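Local coordinates for DNA replication and repair protein RecF (PDB 5Z69) that binds ATP and DNA as a dimeric ABC-type ATPase and acts as a recombination mediator in the RecFOR pathway of DNA repair, at residues 13-18 against 22-27; 101-104 against 109-112; 138-143 against 284-289; 159-164 against 190-195. All blocks are in the same frame, centred on the assembly; numbering follows the deposited sequence.

Contact 1 of 4, residues 13-18 against 22-27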
loop_
_atom_site.group_PDB
_atom_site.type_symbol
_atom_site.label_atom_id
_atom_site.label_comp_id
_atom_site.label_asym_id
_atom_site.label_seq_id
_atom_site.Cartn_x
_atom_site.Cartn_y
_atom_site.Cartn_z
ATOM N N ILE A 13 -17.043 17.465 37.060
ATOM C CA ILE A 13 -15.757 16.803 37.143
ATOM C C ILE A 13 -14.984 17.425 38.295
ATOM O O ILE A 13 -15.121 18.627 38.589
ATOM C CB ILE A 13 -14.948 16.916 35.825
ATOM C CG1 ILE A 13 -13.803 15.889 35.786
ATOM C CG2 ILE A 13 -14.403 18.331 35.642
ATOM C CD1 ILE A 13 -13.110 15.766 34.381
ATOM N N PHE A 14 -14.173 16.604 38.944
ATOM C CA PHE A 14 -13.314 17.086 40.020
ATOM C C PHE A 14 -11.875 16.795 39.619
ATOM O O PHE A 14 -11.561 15.649 39.303
ATOM C CB PHE A 14 -13.632 16.403 41.346
ATOM C CG PHE A 14 -12.792 16.905 42.496
ATOM C CD1 PHE A 14 -13.131 18.088 43.148
ATOM C CD2 PHE A 14 -11.669 16.206 42.922
ATOM C CE1 PHE A 14 -12.360 18.575 44.202
ATOM C CE2 PHE A 14 -10.876 16.684 43.987
ATOM C CZ PHE A 14 -11.213 17.864 44.616
ATOM N N VAL A 15 -11.014 17.814 39.621
ATOM C CA VAL A 15 -9.618 17.613 39.258
ATOM C C VAL A 15 -8.673 17.986 40.396
ATOM O O VAL A 15 -8.775 19.050 40.983
ATOM C CB VAL A 15 -9.249 18.403 37.982
ATOM C CG1 VAL A 15 -9.929 17.778 36.759
ATOM C CG2 VAL A 15 -9.658 19.875 38.117
ATOM N N ASP A 16 -7.747 17.086 40.694
ATOM C CA ASP A 16 -6.822 17.255 41.805
ATOM C C ASP A 16 -5.384 16.988 41.319
ATOM O O ASP A 16 -5.077 15.885 40.891
ATOM C CB ASP A 16 -7.222 16.308 42.947
ATOM C CG ASP A 16 -6.351 16.463 44.191
ATOM O OD1 ASP A 16 -5.588 17.458 44.278
ATOM O OD2 ASP A 16 -6.447 15.576 45.076
ATOM N N ASN A 17 -4.518 17.998 41.386
ATOM C CA ASN A 17 -3.143 17.905 40.852
ATOM C C ASN A 17 -3.089 17.492 39.388
ATOM O O ASN A 17 -2.138 16.823 38.952
ATOM C CB ASN A 17 -2.289 16.924 41.658
ATOM C CG ASN A 17 -2.044 17.391 43.081
ATOM O OD1 ASN A 17 -2.012 18.587 43.359
ATOM N ND2 ASN A 17 -1.868 16.443 43.987
ATOM N N PHE A 18 -4.109 17.859 38.621
ATOM C CA PHE A 18 -4.081 17.509 37.217
ATOM C C PHE A 18 -3.463 18.658 36.425
ATOM O O PHE A 18 -4.009 19.754 36.416
ATOM C CB PHE A 18 -5.481 17.170 36.688
ATOM C CG PHE A 18 -5.459 16.595 35.297
ATOM C CD1 PHE A 18 -5.353 15.224 35.100
ATOM C CD2 PHE A 18 -5.496 17.425 34.189
ATOM C CE1 PHE A 18 -5.327 14.684 33.823
ATOM C CE2 PHE A 18 -5.462 16.888 32.889
ATOM C CZ PHE A 18 -5.375 15.514 32.714
ATOM N N LYS A 22 -6.054 23.992 39.117
ATOM C CA LYS A 22 -6.171 24.005 40.548
ATOM C C LYS A 22 -7.191 22.952 41.004
ATOM O O LYS A 22 -7.950 22.418 40.186
ATOM C CB LYS A 22 -6.555 25.393 41.029
ATOM C CG LYS A 22 -5.649 26.500 40.526
ATOM C CD LYS A 22 -4.286 26.391 41.176
ATOM C CE LYS A 22 -3.367 27.588 40.870
ATOM N NZ LYS A 22 -2.649 27.468 39.580
ATOM N N LYS A 23 -7.134 22.610 42.293
ATOM C CA LYS A 23 -7.987 21.591 42.886
ATOM C C LYS A 23 -9.414 22.105 42.944
ATOM O O LYS A 23 -9.742 22.964 43.761
ATOM C CB LYS A 23 -7.477 21.236 44.279
ATOM C CG LYS A 23 -7.978 19.920 44.829
ATOM C CD LYS A 23 -7.386 19.707 46.229
ATOM C CE LYS A 23 -8.078 18.574 46.957
ATOM N NZ LYS A 23 -7.275 18.082 48.132
ATOM N N GLN A 24 -10.275 21.605 42.069
ATOM C CA GLN A 24 -11.599 22.202 41.990
ATOM C C GLN A 24 -12.652 21.251 41.431
ATOM O O GLN A 24 -12.330 20.285 40.733
ATOM C CB GLN A 24 -11.527 23.493 41.148
ATOM C CG GLN A 24 -11.033 23.267 39.743
ATOM C CD GLN A 24 -10.365 24.493 39.130
ATOM O OE1 GLN A 24 -10.779 25.641 39.347
ATOM N NE2 GLN A 24 -9.313 24.250 38.363
ATOM N N LYS A 25 -13.913 21.518 41.781
ATOM C CA LYS A 25 -15.043 20.792 41.240
ATOM C C LYS A 25 -15.775 21.718 40.301
ATOM O O LYS A 25 -16.025 22.869 40.622
ATOM C CB LYS A 25 -15.971 20.299 42.333
ATOM C CG LYS A 25 -17.239 19.620 41.822
ATOM C CD LYS A 25 -18.169 19.258 43.026
ATOM C CE LYS A 25 -17.444 18.324 44.022
ATOM N NZ LYS A 25 -18.338 17.777 45.093
ATOM N N LEU A 26 -16.072 21.217 39.117
ATOM C CA LEU A 26 -16.723 22.023 38.097
ATOM C C LEU A 26 -18.046 21.378 37.736
ATOM O O LEU A 26 -18.088 20.192 37.439
ATOM C CB LEU A 26 -15.843 22.126 36.860
ATOM C CG LEU A 26 -14.399 22.559 37.109
ATOM C CD1 LEU A 26 -13.682 22.623 35.775
ATOM C CD2 LEU A 26 -14.382 23.911 37.802
ATOM N N GLU A 27 -19.113 22.162 37.756
ATOM C CA GLU A 27 -20.437 21.646 37.429
ATOM C C GLU A 27 -20.858 22.184 36.091
ATOM O O GLU A 27 -20.820 23.388 35.824
ATOM C CB GLU A 27 -21.473 22.018 38.500
ATOM C CG GLU A 27 -21.162 21.490 39.896
ATOM C CD GLU A 27 -22.419 21.197 40.738
ATOM O OE1 GLU A 27 -23.549 21.571 40.341
ATOM O OE2 GLU A 27 -22.267 20.560 41.799
HETATM O O HOH W 1 -4.951 17.668 47.022
HETATM O O HOH W 2 -6.352 19.614 39.332
#
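The carbonyl oxygen I13 O is met twice from the neighbouring strand: L26 N bonds to it at 2.8 Å, N-H...O nearly straight at 170°, and the CA-H of K25 also leans on it. The return bond from I13 N to L26 O completes one hydrogen-bonded pair of an antiparallel beta hairpin; V15 and Q24 form the next, V15 N reaching Q24 O at 3.0 Å. Between them F14 stands beside K25 in a non-hydrogen-bonded pair. Its CG lies anti to the backbone N (chi1 -178°), which sends the ring to the partner strand, where K25 CB meets the ring edge, 3.7 Å from F14 CD1, and K23 CG slants in 3.8 Å from F14 CZ. A broad apolar ring suits a place between two lysine stems. With an alanine here, those stems would probably lose their common wall and be freer to swing. On the other face I13, V15 and L26 are buried, beside Q24, whose amide bonds to G366 and V368. D16 lies alongside K23; Y74 holds D16 OD2, while a water donates to D16 OD1 at 2.8 Å and accepts from K23 NZ at 2.6 Å.

Contact 2 of 4, residues 101-104 against 109-112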
loop_
_atom_site.group_PDB
_atom_site.type_symbol
_atom_site.label_atom_id
_atom_site.label_comp_id
_atom_site.label_asym_id
_atom_site.label_seq_id
_atom_site.Cartn_x
_atom_site.Cartn_y
_atom_site.Cartn_z
ATOM N N LYS A 101 -1.816 3.008 39.149
ATOM C CA LYS A 101 -3.055 3.679 38.775
ATOM C C LYS A 101 -4.262 2.921 39.329
ATOM O O LYS A 101 -4.246 1.693 39.456
ATOM C CB LYS A 101 -3.153 3.889 37.257
ATOM C CG LYS A 101 -3.388 2.689 36.420
ATOM C CD LYS A 101 -3.500 3.096 34.933
ATOM C CE LYS A 101 -2.261 3.834 34.436
ATOM N NZ LYS A 101 -2.217 3.919 32.941
ATOM N N VAL A 102 -5.273 3.683 39.736
ATOM C CA VAL A 102 -6.493 3.121 40.294
ATOM C C VAL A 102 -7.666 3.705 39.525
ATOM O O VAL A 102 -7.899 4.923 39.568
ATOM C CB VAL A 102 -6.661 3.438 41.804
ATOM C CG1 VAL A 102 -8.006 2.933 42.320
ATOM C CG2 VAL A 102 -5.513 2.845 42.625
ATOM N N ILE A 103 -8.377 2.846 38.803
ATOM C CA ILE A 103 -9.558 3.255 38.045
ATOM C C ILE A 103 -10.786 2.594 38.646
ATOM O O ILE A 103 -10.823 1.370 38.835
ATOM C CB ILE A 103 -9.444 2.891 36.564
ATOM C CG1 ILE A 103 -8.145 3.437 35.986
ATOM C CG2 ILE A 103 -10.670 3.400 35.759
ATOM C CD1 ILE A 103 -7.919 2.992 34.554
ATOM N N LYS A 104 -11.789 3.396 38.977
ATOM C CA LYS A 104 -13.006 2.835 39.565
ATOM C C LYS A 104 -14.271 3.284 38.845
ATOM O O LYS A 104 -14.404 4.457 38.511
ATOM C CB LYS A 104 -13.109 3.230 41.029
ATOM C CG LYS A 104 -11.960 2.746 41.904
ATOM C CD LYS A 104 -12.244 3.109 43.359
ATOM C CE LYS A 104 -11.247 2.491 44.314
ATOM N NZ LYS A 104 -11.644 2.834 45.739
ATOM N N LYS A 109 -13.130 -1.111 41.597
ATOM C CA LYS A 109 -11.839 -0.971 40.934
ATOM C C LYS A 109 -11.808 -1.827 39.681
ATOM O O LYS A 109 -12.197 -2.993 39.696
ATOM C CB LYS A 109 -10.700 -1.343 41.894
ATOM C CG LYS A 109 -9.314 -1.184 41.282
ATOM C CD LYS A 109 -8.198 -1.390 42.315
ATOM C CE LYS A 109 -6.811 -1.300 41.666
ATOM N NZ LYS A 109 -5.730 -1.513 42.680
ATOM N N LEU A 110 -11.398 -1.225 38.577
ATOM C CA LEU A 110 -11.237 -1.968 37.336
ATOM C C LEU A 110 -9.932 -2.755 37.399
ATOM O O LEU A 110 -8.946 -2.276 37.953
ATOM C CB LEU A 110 -11.239 -1.026 36.131
ATOM C CG LEU A 110 -12.522 -0.195 35.997
ATOM C CD1 LEU A 110 -12.563 0.523 34.655
ATOM C CD2 LEU A 110 -13.745 -1.064 36.174
ATOM N N LYS A 111 -9.944 -3.963 36.846
ATOM C CA LYS A 111 -8.750 -4.804 36.779
ATOM C C LYS A 111 -7.744 -4.314 35.741
ATOM O O LYS A 111 -6.551 -4.505 35.909
ATOM C CB LYS A 111 -9.133 -6.250 36.459
ATOM C CG LYS A 111 -10.270 -6.804 37.304
ATOM C CD LYS A 111 -9.797 -7.379 38.627
ATOM C CE LYS A 111 -10.989 -7.872 39.438
ATOM N NZ LYS A 111 -10.611 -8.791 40.551
ATOM N N SER A 112 -8.216 -3.726 34.646
ATOM C CA SER A 112 -7.290 -3.147 33.658
ATOM C C SER A 112 -7.793 -1.805 33.175
ATOM O O SER A 112 -8.959 -1.444 33.370
ATOM C CB SER A 112 -7.074 -4.073 32.458
ATOM O OG SER A 112 -8.309 -4.506 31.937
HETATM O O HOH W 3 -7.752 0.226 38.385
#
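Strand 101-104 and segment 109-112 run antiparallel, but they pair for only a short distance. K104 and K109 form a non-hydrogen-bonded pair with CA atoms 4.2 Å apart, and beside it L110 N gives a nearly linear bond (173°) to I103 O at 2.7 Å. The CA-H of K109 also touches I103 O. One step on, the backbones have separated: I103 N and L110 O stand 5.2 Å apart, and a water fills the gap, accepting from I103 N at 2.7 Å and donating to L110 O at 2.8 Å. Two polar backbone atoms thus keep partners although the strands no longer meet.

The apolar part of the contact is I103 CG2 against L110 CD1, 3.6 Å apart. With I103 CG1 beside the backbone N (chi1 -53°), the CG2 branch falls anti to that N and next to the carbonyl carbon, within touch of L110. A beta-branched residue suits this buried strand position, where F93, T113 and I116 also pack on it. On the more open face the stem of K104 rests on the backbone of K109, CG 3.8 Å from K109 CA, and the extended K109 chain passes V102, its CD 4.3 Å from V102 CG1. Long aliphatic stems with charged ends fit such a surface. The whole is the end of an antiparallel beta hairpin at the margin of a sheet, where the last strand peels away into a loop.

Contact 3 of 4, residues 138-143 against 284-289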
loop_
_atom_site.group_PDB
_atom_site.type_symbol
_atom_site.label_atom_id
_atom_site.label_comp_id
_atom_site.label_asym_id
_atom_site.label_seq_id
_atom_site.Cartn_x
_atom_site.Cartn_y
_atom_site.Cartn_z
ATOM N N SER A 138 1.305 4.424 11.293
ATOM C CA SER A 138 1.237 4.341 12.734
ATOM C C SER A 138 0.086 5.192 13.291
ATOM O O SER A 138 -0.706 4.734 14.116
ATOM C CB SER A 138 2.580 4.787 13.318
ATOM O OG SER A 138 2.631 4.574 14.714
ATOM N N ARG A 139 -0.006 6.422 12.801
ATOM C CA ARG A 139 -1.017 7.376 13.232
ATOM C C ARG A 139 -2.413 6.878 12.889
ATOM O O ARG A 139 -3.334 6.923 13.715
ATOM C CB ARG A 139 -0.763 8.733 12.573
ATOM C CG ARG A 139 -1.618 9.878 13.095
ATOM C CD ARG A 139 -1.177 10.297 14.484
ATOM N NE ARG A 139 -1.720 11.603 14.845
ATOM C CZ ARG A 139 -2.928 11.797 15.369
ATOM N NH1 ARG A 139 -3.731 10.763 15.594
ATOM N NH2 ARG A 139 -3.329 13.030 15.664
ATOM N N ARG A 140 -2.560 6.406 11.658
ATOM C CA ARG A 140 -3.853 5.963 11.156
ATOM C C ARG A 140 -4.265 4.676 11.872
ATOM O O ARG A 140 -5.433 4.476 12.228
ATOM C CB ARG A 140 -3.803 5.750 9.636
ATOM C CG ARG A 140 -4.176 6.992 8.797
ATOM C CD ARG A 140 -3.803 6.804 7.286
ATOM N NE ARG A 140 -2.894 7.863 6.848
ATOM C CZ ARG A 140 -1.584 7.723 6.680
ATOM N NH1 ARG A 140 -0.996 6.554 6.879
ATOM N NH2 ARG A 140 -0.859 8.757 6.285
ATOM N N ARG A 141 -3.282 3.815 12.093
ATOM C CA ARG A 141 -3.512 2.563 12.783
ATOM C C ARG A 141 -3.933 2.778 14.253
ATOM O O ARG A 141 -4.866 2.152 14.727
ATOM C CB ARG A 141 -2.249 1.723 12.701
ATOM C CG ARG A 141 -2.474 0.247 12.654
ATOM C CD ARG A 141 -1.209 -0.438 12.196
ATOM N NE ARG A 141 -0.019 0.079 12.873
ATOM C CZ ARG A 141 1.083 0.477 12.246
ATOM N NH1 ARG A 141 1.162 0.425 10.908
ATOM N NH2 ARG A 141 2.113 0.928 12.955
ATOM N N LYS A 142 -3.239 3.658 14.964
ATOM C CA LYS A 142 -3.583 3.926 16.355
ATOM C C LYS A 142 -5.015 4.478 16.432
ATOM O O LYS A 142 -5.771 4.114 17.329
ATOM C CB LYS A 142 -2.582 4.901 16.990
ATOM C CG LYS A 142 -3.057 5.487 18.351
ATOM C CD LYS A 142 -2.015 6.378 19.058
ATOM C CE LYS A 142 -2.526 6.827 20.438
ATOM N NZ LYS A 142 -1.661 7.856 21.093
ATOM N N TYR A 143 -5.378 5.321 15.460
ATOM C CA TYR A 143 -6.691 5.958 15.403
ATOM C C TYR A 143 -7.793 4.936 15.158
ATOM O O TYR A 143 -8.831 4.922 15.831
ATOM C CB TYR A 143 -6.720 7.037 14.309
ATOM C CG TYR A 143 -8.102 7.591 14.078
ATOM C CD1 TYR A 143 -8.841 7.245 12.950
ATOM C CD2 TYR A 143 -8.694 8.425 15.025
ATOM C CE1 TYR A 143 -10.142 7.749 12.760
ATOM C CE2 TYR A 143 -9.985 8.931 14.851
ATOM C CZ TYR A 143 -10.705 8.591 13.723
ATOM O OH TYR A 143 -11.990 9.095 13.579
ATOM N N ASP A 284 -4.170 10.072 -3.789
ATOM C CA ASP A 284 -3.797 9.877 -2.392
ATOM C C ASP A 284 -3.816 11.226 -1.686
ATOM O O ASP A 284 -3.049 12.125 -2.026
ATOM C CB ASP A 284 -2.415 9.213 -2.294
ATOM C CG ASP A 284 -2.068 8.761 -0.880
ATOM O OD1 ASP A 284 -2.283 9.529 0.077
ATOM O OD2 ASP A 284 -1.561 7.629 -0.727
ATOM N N SER A 285 -4.695 11.357 -0.696
ATOM C CA SER A 285 -4.882 12.628 -0.008
ATOM C C SER A 285 -3.676 12.995 0.852
ATOM O O SER A 285 -3.463 14.166 1.162
ATOM C CB SER A 285 -6.154 12.592 0.852
ATOM O OG SER A 285 -6.090 11.573 1.837
ATOM N N ARG A 286 -2.880 12.003 1.234
ATOM C CA ARG A 286 -1.719 12.278 2.069
ATOM C C ARG A 286 -0.682 13.099 1.297
ATOM O O ARG A 286 0.039 13.922 1.875
ATOM C CB ARG A 286 -1.105 10.972 2.591
ATOM C CG ARG A 286 0.395 11.031 2.767
ATOM C CD ARG A 286 0.850 10.682 4.166
ATOM N NE ARG A 286 1.348 9.314 4.215
ATOM C CZ ARG A 286 2.409 8.905 4.907
ATOM N NH1 ARG A 286 3.119 9.755 5.647
ATOM N NH2 ARG A 286 2.750 7.624 4.862
ATOM N N VAL A 287 -0.631 12.900 -0.017
ATOM C CA VAL A 287 0.403 13.539 -0.828
ATOM C C VAL A 287 -0.120 14.479 -1.924
ATOM O O VAL A 287 0.443 15.554 -2.133
ATOM C CB VAL A 287 1.314 12.474 -1.488
ATOM C CG1 VAL A 287 2.360 11.983 -0.494
ATOM C CG2 VAL A 287 0.487 11.312 -2.021
ATOM N N TYR A 288 -1.195 14.088 -2.601
ATOM C CA TYR A 288 -1.642 14.804 -3.797
ATOM C C TYR A 288 -2.558 15.999 -3.542
ATOM O O TYR A 288 -2.976 16.665 -4.488
ATOM C CB TYR A 288 -2.360 13.842 -4.745
ATOM C CG TYR A 288 -1.453 12.841 -5.421
ATOM C CD1 TYR A 288 -0.303 13.251 -6.083
ATOM C CD2 TYR A 288 -1.747 11.483 -5.394
ATOM C CE1 TYR A 288 0.530 12.333 -6.702
ATOM C CE2 TYR A 288 -0.923 10.560 -6.005
ATOM C CZ TYR A 288 0.214 10.988 -6.658
ATOM O OH TYR A 288 1.032 10.063 -7.269
ATOM N N SER A 289 -2.879 16.284 -2.290
ATOM C CA SER A 289 -3.810 17.375 -2.040
ATOM C C SER A 289 -3.243 18.495 -1.184
ATOM O O SER A 289 -2.198 18.348 -0.551
ATOM C CB SER A 289 -5.086 16.829 -1.394
ATOM O OG SER A 289 -4.847 16.375 -0.074
#
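Two arginines touch here without a hydrogen bond between them: R140 NH2 sits over one face of the R286 guanidinium, 3.1 Å from R286 NE, and both atoms are donors. The two planes are turned 52° apart, and R140 NH2 also lies 3.3 Å from R286 CD. That like charges come this near is probably tolerated because each group also has a partner elsewhere. R140 NH1 makes a salt bridge to D275, which probably offsets much of the buried charge, and R286 NH1 has a weak bond to the carbonyl of K134. R286 gets there through a chain bent at chi2 and chi3, with chi1 at 148°, well away from a staggered value, so its exact placement deserves some reserve.

The backbone beneath R286 is firmly shaped. D284 OD1 accepts from R286 N at 2.8 Å, closing an Asx turn, a task for which a short carboxylate is well suited. D284 O then takes both V287 N and Y288 N, while S289 OG donates to S285 O at 2.9 Å. Across the dimer, Y288 OH of the second subunit bonds to R141 NH1 of this helix, placing this region at the dimer interface. The arrangement brings helix 137-151 beside an Asx turn at the end of the short strand 283-284, which leads into helix 291-313, at the point where ABC-type ATPases of this class probably carry their signature motif.

Contact 4 of 4, residues 159-164 against 190-195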
loop_
_atom_site.group_PDB
_atom_site.type_symbol
_atom_site.label_atom_id
_atom_site.label_comp_id
_atom_site.label_asym_id
_atom_site.label_seq_id
_atom_site.Cartn_x
_atom_site.Cartn_y
_atom_site.Cartn_z
ATOM N N LEU A 159 -7.175 -7.469 20.067
ATOM C CA LEU A 159 -6.022 -6.591 19.876
ATOM C C LEU A 159 -5.043 -6.752 21.026
ATOM O O LEU A 159 -3.827 -6.842 20.817
ATOM C CB LEU A 159 -6.476 -5.130 19.733
ATOM C CG LEU A 159 -5.403 -4.054 19.575
ATOM C CD1 LEU A 159 -4.498 -4.392 18.396
ATOM C CD2 LEU A 159 -6.053 -2.691 19.369
ATOM N N LEU A 160 -5.586 -6.817 22.243
ATOM C CA LEU A 160 -4.782 -7.011 23.443
ATOM C C LEU A 160 -4.048 -8.348 23.416
ATOM O O LEU A 160 -2.856 -8.427 23.714
ATOM C CB LEU A 160 -5.661 -6.937 24.704
ATOM C CG LEU A 160 -5.922 -5.574 25.350
ATOM C CD1 LEU A 160 -6.842 -5.749 26.556
ATOM C CD2 LEU A 160 -4.624 -4.921 25.782
ATOM N N GLN A 161 -4.767 -9.411 23.090
ATOM C CA GLN A 161 -4.131 -10.721 23.021
ATOM C C GLN A 161 -3.133 -10.780 21.842
ATOM O O GLN A 161 -2.054 -11.367 21.950
ATOM C CB GLN A 161 -5.189 -11.815 22.895
ATOM C CG GLN A 161 -4.620 -13.232 22.958
ATOM C CD GLN A 161 -3.717 -13.461 24.166
ATOM O OE1 GLN A 161 -2.569 -13.901 24.023
ATOM N NE2 GLN A 161 -4.235 -13.176 25.363
ATOM N N TYR A 162 -3.480 -10.160 20.721
ATOM C CA TYR A 162 -2.552 -10.112 19.590
ATOM C C TYR A 162 -1.237 -9.457 20.014
ATOM O O TYR A 162 -0.164 -10.001 19.757
ATOM C CB TYR A 162 -3.160 -9.359 18.404
ATOM C CG TYR A 162 -2.211 -9.174 17.236
ATOM C CD1 TYR A 162 -2.056 -10.163 16.275
ATOM C CD2 TYR A 162 -1.485 -8.002 17.095
ATOM C CE1 TYR A 162 -1.166 -9.994 15.190
ATOM C CE2 TYR A 162 -0.608 -7.814 16.036
ATOM C CZ TYR A 162 -0.442 -8.811 15.083
ATOM O OH TYR A 162 0.444 -8.601 14.028
ATOM N N ASN A 163 -1.319 -8.308 20.686
ATOM C CA ASN A 163 -0.103 -7.581 21.053
ATOM C C ASN A 163 0.730 -8.378 22.035
ATOM O O ASN A 163 1.965 -8.283 22.035
ATOM C CB ASN A 163 -0.418 -6.215 21.653
ATOM C CG ASN A 163 -0.991 -5.247 20.652
ATOM O OD1 ASN A 163 -0.950 -5.476 19.445
ATOM N ND2 ASN A 163 -1.528 -4.143 21.154
ATOM N N LYS A 164 0.047 -9.159 22.871
ATOM C CA LYS A 164 0.709 -10.006 23.870
ATOM C C LYS A 164 1.488 -11.122 23.186
ATOM O O LYS A 164 2.656 -11.361 23.485
ATOM C CB LYS A 164 -0.323 -10.596 24.836
ATOM C CG LYS A 164 0.264 -11.358 26.014
ATOM C CD LYS A 164 -0.797 -11.535 27.112
ATOM N N ASP A 190 3.184 -18.428 15.589
ATOM C CA ASP A 190 2.782 -18.026 14.255
ATOM C C ASP A 190 1.312 -18.326 14.028
ATOM O O ASP A 190 0.558 -17.481 13.518
ATOM C CB ASP A 190 3.621 -18.748 13.189
ATOM C CG ASP A 190 4.996 -18.116 12.977
ATOM O OD1 ASP A 190 5.756 -18.645 12.139
ATOM O OD2 ASP A 190 5.316 -17.099 13.632
ATOM N N GLU A 191 0.916 -19.544 14.392
ATOM C CA GLU A 191 -0.460 -19.990 14.239
ATOM C C GLU A 191 -1.396 -19.055 14.991
ATOM O O GLU A 191 -2.439 -18.662 14.477
ATOM C CB GLU A 191 -0.619 -21.425 14.748
ATOM C CG GLU A 191 0.325 -22.425 14.079
ATOM C CD GLU A 191 0.178 -23.847 14.612
ATOM O OE1 GLU A 191 0.022 -24.777 13.788
ATOM O OE2 GLU A 191 0.229 -24.037 15.848
ATOM N N LYS A 192 -0.992 -18.684 16.201
ATOM C CA LYS A 192 -1.831 -17.855 17.066
ATOM C C LYS A 192 -1.959 -16.448 16.490
ATOM O O LYS A 192 -3.057 -15.885 16.448
ATOM C CB LYS A 192 -1.265 -17.799 18.492
ATOM C CG LYS A 192 -2.247 -17.162 19.495
ATOM C CD LYS A 192 -1.742 -17.219 20.915
ATOM C CE LYS A 192 -2.722 -16.522 21.867
ATOM N NZ LYS A 192 -2.411 -16.823 23.279
ATOM N N LEU A 193 -0.843 -15.891 16.026
ATOM C CA LEU A 193 -0.854 -14.551 15.434
ATOM C C LEU A 193 -1.737 -14.478 14.201
ATOM O O LEU A 193 -2.332 -13.437 13.921
ATOM C CB LEU A 193 0.563 -14.100 15.058
ATOM C CG LEU A 193 1.480 -13.671 16.203
ATOM C CD1 LEU A 193 2.876 -13.379 15.668
ATOM C CD2 LEU A 193 0.925 -12.462 16.969
ATOM N N ALA A 194 -1.803 -15.576 13.450
ATOM C CA ALA A 194 -2.568 -15.595 12.212
ATOM C C ALA A 194 -4.060 -15.660 12.530
ATOM O O ALA A 194 -4.887 -14.995 11.897
ATOM C CB ALA A 194 -2.137 -16.784 11.326
ATOM N N GLU A 195 -4.403 -16.459 13.530
ATOM C CA GLU A 195 -5.787 -16.532 13.966
ATOM C C GLU A 195 -6.280 -15.186 14.479
ATOM O O GLU A 195 -7.339 -14.712 14.070
ATOM C CB GLU A 195 -5.955 -17.592 15.041
ATOM C CG GLU A 195 -7.342 -17.598 15.662
ATOM C CD GLU A 195 -7.399 -18.478 16.884
ATOM O OE1 GLU A 195 -7.512 -19.709 16.719
ATOM O OE2 GLU A 195 -7.312 -17.941 18.008
#
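Helix segments 159-164 and 190-195 run in roughly opposite directions and come closest at Y162 and L193, whose CA atoms lie 6.3 Å apart. That close approach leaves little room between the backbones, and two pairs of side chains fill the join.

The first is polar. K192, extended along its whole length, brings NZ to Q161 OE1 at 3.0 Å, and its CE also touches that oxygen at 3.4 Å. The amide is placed by a bend in the glutamine chain (chi2 51°). The ammonium comes from above the carbonyl plane, about 60° out of it, which misses the lone pairs, and the two chains cross at about a right angle. A glutamine suits this partly exposed site, since it accepts from the lysine without adding a charge. A leucine in its place would probably leave K192 NZ without this acceptor and its end free to wander.

The second pair is apolar. L193 CD2 meets the Y162 ring obliquely, 3.7 Å from CE1, while L193 O lies in the ring plane at its edge, 3.9 Å from the same CE1. Tyrosine serves doubly here, for its ring packs on L193 and I200, while its OH bonds to H272 ND1. T165 lies against both K192 and L193, extending the seam by a helical turn. Helices 153-177 and 186-222, joined by a short link, thus form an antiparallel helical hairpin, in a position that probably corresponds to the coiled coil of Rad50 and SMC relatives.

In the fold
Contacts 1 and 2 belong to the same antiparallel sheet, at its two margins, with centres 20 Å apart: strand 24-27 ends it on one side and 108-109 on the other. Contact 1 lies nearest the nucleotide, with the side chain of K22 about 8 Å from the bound ATP analogue. Contact 4 and the first half of contact 3 lie on helices, the successive 137-151 and 153-177, with centres 25 Å apart. Along the chain, contacts 1 and 2 close before contact 3 opens, and contact 4 is nested inside the long loop that contact 3 closes. This order is consistent with the helical hairpin being an insertion in the ATPase fold, and contact 3 lies beside residues that meet the second subunit.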